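Transcriptional activator, putative, Baf family (Campylobacter jejuni, PDB 2NRH) probably phosphorylates pantothenate with ATP as a type III pantothenate kinase, the first step of coenzyme A biosynthesis. Local coordinates at residues 84-98 and 101-115. The protein carries 2 engineered substitutions. Numbering follows the deposited sequence.
Sequences IEDGVVVDAGSAITI and ISNSIHLGGFILPGI. With SO4 (sulfate ion), chain D.
Ile-98 lies across one face of the Phe-110 ring, its CB 4.0 Å from the ring centroid in a CH-pi contact and displaced toward the rim. Its CG1 branch carries CD1 to within 3.5 Å of Phe-110 CE1, while the ring also meets Tyr-152 of the second subunit. The Phe-110 torsion (chi1 56°) sets CG between backbone N and carbonyl carbon, folding the ring back over its hydrogen-bonded neighbour. Next along this face, Ile-96 and Leu-112 meet CB to CB at 3.8 Å, and Leu-112 CD2 touches both isoleucines; branched aliphatic groups suit a surface covered by helix 146-165. On the other face Thr-97 CG2 lies alongside Ile-111 CG1, and both residues pack on Arg-77, predicted to bind substrate; threonine suits this partly exposed side by pairing a methyl with a hydroxyl. Strands 95-102 and 105-113 run antiparallel and form the second hairpin of a beta meander, after 87-92, in a kinase of the actin-like ATPase (ASKHA) superfamily. Paired backbone bonds join Ile-96 with Leu-112 and Ile-98 with Phe-110. Where strands 87-92 and 95-102 pair, Gly-87 and Ile-101 exchange two bonds; the backbone angles of Gly-87 would jam a CB against the preceding carbonyl, and one on Gly-109 would strike Ile-98 O. The type I' turn 102-105 is held by two backbone N-H groups: Ser-104 N reaches a lone pair of Glu-85 O at 2.7 Å, and Asn-103 N meets Asp-86 OD1 at 2.8 Å from above the carboxylate plane, the aspartate supplying a side-chain acceptor. Gly-114, the N-cap of helix 115-125, fits closely against Gly-93 O and Ser-94 O. Ser-94 OG, in the predicted ATP site, donates at 3.0 Å to O1 of a sulfate ion probably from the crystallisation liquor.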
# COMPACT_ATOMS: atom_id res chain seq x y z
N ILE B 84 25.25 -2.36 8.71
CA ILE B 84 24.80 -3.72 8.41
C ILE B 84 25.60 -4.34 7.26
O ILE B 84 25.78 -3.73 6.22
CB ILE B 84 23.21 -3.74 8.23
CG1 ILE B 84 22.58 -3.58 9.63
CG2 ILE B 84 22.69 -5.03 7.58
CD1 ILE B 84 21.55 -2.57 9.72
N GLU B 85 26.10 -5.55 7.50
CA GLU B 85 26.93 -6.31 6.56
C GLU B 85 26.07 -7.20 5.71
O GLU B 85 26.34 -7.38 4.55
CB GLU B 85 27.95 -7.18 7.33
CG GLU B 85 29.26 -6.39 7.84
CD GLU B 85 29.98 -7.04 9.09
OE1 GLU B 85 29.79 -8.26 9.43
OE2 GLU B 85 30.72 -6.29 9.77
N ASP B 86 25.06 -7.80 6.33
CA ASP B 86 24.14 -8.72 5.67
C ASP B 86 22.85 -8.54 6.39
O ASP B 86 22.87 -8.46 7.63
CB ASP B 86 24.55 -10.18 5.87
CG ASP B 86 25.89 -10.48 5.27
OD1 ASP B 86 25.92 -10.68 4.03
OD2 ASP B 86 26.90 -10.45 6.04
N GLY B 87 21.76 -8.47 5.63
CA GLY B 87 20.44 -8.32 6.21
C GLY B 87 19.43 -7.50 5.40
O GLY B 87 19.74 -6.93 4.34
N VAL B 88 18.21 -7.47 5.91
CA VAL B 88 17.17 -6.71 5.28
C VAL B 88 16.88 -5.59 6.25
O VAL B 88 16.65 -5.85 7.42
CB VAL B 88 15.93 -7.53 4.94
CG1 VAL B 88 14.78 -6.59 4.49
CG2 VAL B 88 16.28 -8.50 3.85
N VAL B 89 16.99 -4.35 5.73
CA VAL B 89 16.69 -3.12 6.47
C VAL B 89 15.34 -2.49 6.09
O VAL B 89 15.09 -2.22 4.95
CB VAL B 89 17.82 -2.12 6.38
CG1 VAL B 89 17.54 -0.94 7.33
CG2 VAL B 89 19.14 -2.77 6.75
N VAL B 90 14.49 -2.30 7.10
CA VAL B 90 13.12 -1.81 6.98
C VAL B 90 13.02 -0.58 7.86
O VAL B 90 13.24 -0.66 9.05
CB VAL B 90 12.06 -2.89 7.38
CG1 VAL B 90 10.59 -2.42 7.05
CG2 VAL B 90 12.32 -4.20 6.62
N ASP B 91 12.77 0.58 7.24
CA ASP B 91 12.50 1.82 7.96
C ASP B 91 11.02 2.12 7.73
O ASP B 91 10.56 2.48 6.61
CB ASP B 91 13.35 2.96 7.43
CG ASP B 91 13.28 4.21 8.29
OD1 ASP B 91 12.60 4.21 9.34
OD2 ASP B 91 13.95 5.23 7.92
N ALA B 92 10.27 1.97 8.81
CA ALA B 92 8.83 2.09 8.80
C ALA B 92 8.38 3.42 9.49
O ALA B 92 8.21 3.49 10.71
CB ALA B 92 8.19 0.85 9.42
N GLY B 93 8.25 4.45 8.66
CA GLY B 93 7.71 5.76 9.07
C GLY B 93 6.62 6.16 8.08
O GLY B 93 5.72 5.37 7.78
N SER B 94 6.74 7.38 7.57
CA SER B 94 5.83 7.98 6.59
C SER B 94 5.76 7.16 5.35
O SER B 94 4.76 7.17 4.66
CB SER B 94 6.37 9.32 6.12
OG SER B 94 6.76 10.05 7.24
N ALA B 95 6.89 6.56 5.04
CA ALA B 95 7.02 5.61 3.96
C ALA B 95 7.66 4.40 4.62
O ALA B 95 8.22 4.51 5.71
CB ALA B 95 7.94 6.19 2.86
N ILE B 96 7.53 3.26 4.00
CA ILE B 96 8.18 2.02 4.40
C ILE B 96 9.19 1.69 3.27
O ILE B 96 8.82 1.48 2.13
CB ILE B 96 7.12 0.91 4.61
CG1 ILE B 96 6.30 1.24 5.87
CG2 ILE B 96 7.73 -0.50 4.74
CD1 ILE B 96 5.13 0.25 6.14
N THR B 97 10.48 1.75 3.59
CA THR B 97 11.51 1.34 2.62
C THR B 97 12.16 0.04 3.09
O THR B 97 12.40 -0.13 4.27
CB THR B 97 12.56 2.42 2.43
OG1 THR B 97 13.19 2.66 3.69
CG2 THR B 97 11.85 3.68 1.94
N ILE B 98 12.32 -0.90 2.16
CA ILE B 98 12.92 -2.21 2.44
C ILE B 98 14.18 -2.34 1.59
O ILE B 98 14.13 -2.32 0.38
CB ILE B 98 11.92 -3.37 2.14
CG1 ILE B 98 10.65 -3.26 2.97
CG2 ILE B 98 12.52 -4.72 2.52
CD1 ILE B 98 9.48 -2.66 2.28
N ILE B 101 20.83 -5.97 1.97
CA ILE B 101 22.29 -5.98 2.07
C ILE B 101 22.85 -7.42 2.11
O ILE B 101 22.34 -8.34 2.81
CB ILE B 101 22.79 -5.15 3.28
CG1 ILE B 101 22.01 -3.80 3.41
CG2 ILE B 101 24.33 -4.93 3.23
CD1 ILE B 101 22.24 -2.76 2.28
N SER B 102 23.90 -7.61 1.33
CA SER B 102 24.58 -8.89 1.28
C SER B 102 26.01 -8.57 1.11
O SER B 102 26.41 -8.04 0.10
CB SER B 102 24.11 -9.75 0.14
OG SER B 102 24.87 -10.95 0.13
N ASN B 103 26.78 -8.82 2.17
CA ASN B 103 28.19 -8.69 2.04
C ASN B 103 28.62 -7.24 1.86
O ASN B 103 29.57 -6.94 1.10
CB ASN B 103 28.69 -9.58 0.90
CG ASN B 103 29.90 -10.35 1.30
OD1 ASN B 103 31.02 -9.98 0.95
ND2 ASN B 103 29.70 -11.37 2.11
N SER B 104 27.95 -6.36 2.61
CA SER B 104 28.16 -4.96 2.50
C SER B 104 27.85 -4.45 1.09
O SER B 104 28.40 -3.41 0.69
CB SER B 104 29.64 -4.60 2.87
OG SER B 104 29.97 -4.79 4.25
N ILE B 105 27.04 -5.17 0.31
CA ILE B 105 26.56 -4.66 -1.00
C ILE B 105 25.05 -4.49 -1.01
O ILE B 105 24.32 -5.32 -0.50
CB ILE B 105 27.02 -5.55 -2.18
CG1 ILE B 105 28.56 -5.53 -2.25
CG2 ILE B 105 26.51 -5.01 -3.54
CD1 ILE B 105 29.16 -6.66 -3.01
N HIS B 106 24.59 -3.38 -1.57
CA HIS B 106 23.17 -3.02 -1.63
C HIS B 106 22.65 -3.66 -2.89
O HIS B 106 23.06 -3.30 -4.00
CB HIS B 106 22.99 -1.48 -1.64
CG HIS B 106 21.56 -1.03 -1.74
ND1 HIS B 106 21.08 -0.27 -2.79
CD2 HIS B 106 20.49 -1.27 -0.94
CE1 HIS B 106 19.78 -0.07 -2.64
NE2 HIS B 106 19.40 -0.66 -1.53
N LEU B 107 21.81 -4.66 -2.70
CA LEU B 107 21.26 -5.46 -3.77
C LEU B 107 20.02 -4.80 -4.41
O LEU B 107 19.50 -5.25 -5.44
CB LEU B 107 20.89 -6.84 -3.21
CG LEU B 107 22.01 -7.76 -2.65
CD1 LEU B 107 21.42 -9.10 -2.20
CD2 LEU B 107 23.18 -8.03 -3.58
N GLY B 108 19.49 -3.73 -3.82
CA GLY B 108 18.22 -3.25 -4.33
C GLY B 108 17.32 -3.02 -3.15
O GLY B 108 17.71 -3.28 -2.02
N GLY B 109 16.16 -2.46 -3.40
CA GLY B 109 15.24 -2.13 -2.31
C GLY B 109 13.91 -1.67 -2.88
O GLY B 109 13.78 -1.43 -4.11
N PHE B 110 12.91 -1.52 -2.01
CA PHE B 110 11.61 -1.05 -2.49
C PHE B 110 10.82 -0.31 -1.44
O PHE B 110 11.17 -0.31 -0.26
CB PHE B 110 10.77 -2.16 -3.10
CG PHE B 110 10.54 -3.31 -2.18
CD1 PHE B 110 9.31 -3.44 -1.51
CD2 PHE B 110 11.54 -4.30 -2.00
CE1 PHE B 110 9.08 -4.51 -0.63
CE2 PHE B 110 11.32 -5.40 -1.15
CZ PHE B 110 10.09 -5.53 -0.45
N ILE B 111 9.72 0.28 -1.91
CA ILE B 111 8.98 1.28 -1.14
C ILE B 111 7.49 0.97 -1.09
O ILE B 111 6.81 0.50 -2.09
CB ILE B 111 9.21 2.76 -1.69
CG1 ILE B 111 10.69 3.05 -1.88
CG2 ILE B 111 8.52 3.84 -0.82
CD1 ILE B 111 10.92 4.22 -2.77
N LEU B 112 6.97 1.23 0.07
CA LEU B 112 5.54 1.02 0.31
C LEU B 112 4.96 2.29 0.93
O LEU B 112 5.68 3.03 1.60
CB LEU B 112 5.46 -0.14 1.30
CG LEU B 112 5.11 -1.60 0.95
CD1 LEU B 112 5.48 -1.96 -0.38
CD2 LEU B 112 5.67 -2.60 1.96
N PRO B 113 3.64 2.50 0.83
CA PRO B 113 3.21 3.62 1.71
C PRO B 113 3.42 3.30 3.20
O PRO B 113 3.39 2.11 3.61
CB PRO B 113 1.68 3.76 1.41
CG PRO B 113 1.45 3.03 0.11
CD PRO B 113 2.49 1.86 0.18
N GLY B 114 3.69 4.35 3.98
CA GLY B 114 3.54 4.29 5.43
C GLY B 114 2.12 3.98 5.84
O GLY B 114 1.17 4.21 5.09
N ILE B 115 1.98 3.43 7.03
CA ILE B 115 0.70 2.94 7.57
C ILE B 115 -0.38 4.02 7.68
O ILE B 115 -1.55 3.77 7.28
CB ILE B 115 0.92 2.21 8.94
CG1 ILE B 115 1.78 0.96 8.73
CG2 ILE B 115 -0.41 1.81 9.61
CD1 ILE B 115 2.05 0.24 10.02
S SO4 D . 9.80 12.26 7.51
O1 SO4 D . 9.61 10.87 7.91
O2 SO4 D . 8.46 12.84 7.37
O3 SO4 D . 10.53 12.96 8.56
O4 SO4 D . 10.52 12.34 6.22
O HOH W 1 4.74 2.99 8.73